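Local coordinates for protein isoaspartyl dipeptidase (Fervidobacterium islandicum, PDB 7CDH) that probably hydrolyses isoaspartyl (beta-aspartyl) dipeptides as a zinc-dependent metallopeptidase of the amidohydrolase superfamily, a role linked to protein repair, at residues P222-M225 / S226-R229. Residues are numbered along the deposited sequence; the frame is centred on the assembly and turned at random.
With ZN (zinc ion), chain K.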
loop_
_atom_site.group_PDB
_atom_site.type_symbol
_atom_site.label_atom_id
_atom_site.label_comp_id
_atom_site.label_asym_id
_atom_site.label_seq_id
_atom_site.Cartn_x
_atom_site.Cartn_y
_atom_site.Cartn_z
ATOM N N PRO A 222 -31.517 -2.808 -14.801
ATOM C CA PRO A 222 -32.117 -2.398 -13.531
ATOM C C PRO A 222 -33.086 -3.456 -12.989
ATOM O O PRO A 222 -33.710 -4.059 -13.790
ATOM C CB PRO A 222 -32.870 -1.128 -13.913
ATOM C CG PRO A 222 -33.281 -1.370 -15.345
ATOM C CD PRO A 222 -32.073 -2.072 -15.945
ATOM N N THR A 223 -33.214 -3.611 -11.669
ATOM C CA THR A 223 -34.205 -4.523 -11.038
ATOM C C THR A 223 -35.141 -3.698 -10.139
ATOM O O THR A 223 -34.945 -2.475 -10.056
ATOM C CB THR A 223 -33.508 -5.710 -10.348
ATOM O OG1 THR A 223 -34.523 -6.609 -9.885
ATOM C CG2 THR A 223 -32.615 -5.299 -9.199
ATOM N N HIS A 224 -36.122 -4.352 -9.504
ATOM C CA HIS A 224 -37.197 -3.719 -8.694
ATOM C C HIS A 224 -37.996 -2.754 -9.560
ATOM O O HIS A 224 -38.489 -1.787 -9.061
ATOM C CB HIS A 224 -36.637 -3.005 -7.453
ATOM C CG HIS A 224 -35.698 -3.897 -6.730
ATOM N ND1 HIS A 224 -36.051 -5.186 -6.401
ATOM C CD2 HIS A 224 -34.411 -3.738 -6.374
ATOM C CE1 HIS A 224 -35.021 -5.793 -5.864
ATOM N NE2 HIS A 224 -34.013 -4.925 -5.834
ATOM N N MET A 225 -38.092 -3.032 -10.839
ATOM C CA MET A 225 -38.720 -2.115 -11.815
ATOM C C MET A 225 -40.255 -2.227 -11.801
ATOM O O MET A 225 -40.848 -1.399 -12.439
ATOM C CB MET A 225 -38.136 -2.393 -13.194
ATOM C CG MET A 225 -36.698 -1.918 -13.248
ATOM S SD MET A 225 -36.497 -0.162 -12.845
ATOM C CE MET A 225 -37.301 0.590 -14.259
ATOM N N SER A 226 -40.861 -3.103 -10.991
ATOM C CA SER A 226 -42.318 -3.078 -10.689
ATOM C C SER A 226 -42.590 -2.464 -9.311
ATOM O O SER A 226 -43.697 -2.534 -8.868
ATOM C CB SER A 226 -42.960 -4.445 -10.830
ATOM O OG SER A 226 -42.426 -5.399 -9.921
ATOM N N ARG A 227 -41.616 -1.836 -8.669
ATOM C CA ARG A 227 -41.772 -1.241 -7.313
ATOM C C ARG A 227 -42.953 -0.255 -7.325
ATOM O O ARG A 227 -43.673 -0.172 -6.336
ATOM C CB ARG A 227 -40.419 -0.634 -6.933
ATOM C CG ARG A 227 -40.413 0.271 -5.714
ATOM C CD ARG A 227 -39.105 1.047 -5.580
ATOM N NE ARG A 227 -37.940 0.187 -5.479
ATOM C CZ ARG A 227 -37.624 -0.534 -4.404
ATOM N NH1 ARG A 227 -36.545 -1.307 -4.408
ATOM N NH2 ARG A 227 -38.401 -0.506 -3.338
ATOM N N SER A 228 -43.167 0.470 -8.418
ATOM C CA SER A 228 -44.307 1.405 -8.587
ATOM C C SER A 228 -44.716 1.477 -10.062
ATOM O O SER A 228 -43.846 1.205 -10.943
ATOM C CB SER A 228 -43.957 2.764 -8.059
ATOM O OG SER A 228 -43.225 3.515 -9.014
ATOM N N ARG A 229 -45.979 1.830 -10.335
ATOM C CA ARG A 229 -46.444 2.071 -11.732
ATOM C C ARG A 229 -45.520 3.125 -12.360
ATOM O O ARG A 229 -45.143 2.945 -13.503
ATOM C CB ARG A 229 -47.926 2.476 -11.849
ATOM C CG ARG A 229 -48.380 2.589 -13.305
ATOM C CD ARG A 229 -49.862 2.701 -13.645
ATOM N NE ARG A 229 -50.598 1.446 -13.496
ATOM C CZ ARG A 229 -51.301 1.086 -12.409
ATOM N NH1 ARG A 229 -51.378 1.876 -11.350
ATOM N NH2 ARG A 229 -51.928 -0.078 -12.379
HETATM ZN ZN ZN K . -32.096 -4.953 -4.512
#
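His224 and Arg227 are the first and last residues of a type I beta turn, closed by a hydrogen bond from Arg227 N to His224 O (3.2 Å). Their side chains meet too. Arg227 extends away from its own N at chi1 (168°) and bends at chi3, which folds its side chain back along the turn. NH1 of Arg227 thereby comes to 3.5 Å from His224 CB. Ring and guanidinium planes are inclined at 66°. Arginine suits this place because it is long enough to span the turn while NE bonds to the carbonyl O of Val196. Histidine offers two ring nitrogens: NE2 binds zinc at 2.3 Å, together with Glu156 and His195, while ND1, hydrogen-bonded to Thr248 OG1, helps fix the ring's rotation. Thr223 CG2 lies on one face of that ring, offset toward the rim. Small, polar Ser226 is buried yet satisfied by Thr264, and Ser228 is the N-cap, its OG accepting from Leu231 N. Met225, flexible and apolar, packs against Ile245, Leu247 and Leu231. Through the Ser228 N-cap the turn joins helix 229-240 to strand 220-223, at whose C-terminal end TIM-barrel amidohydrolases carry metal ligands, beside strands 191-196 and 245-248.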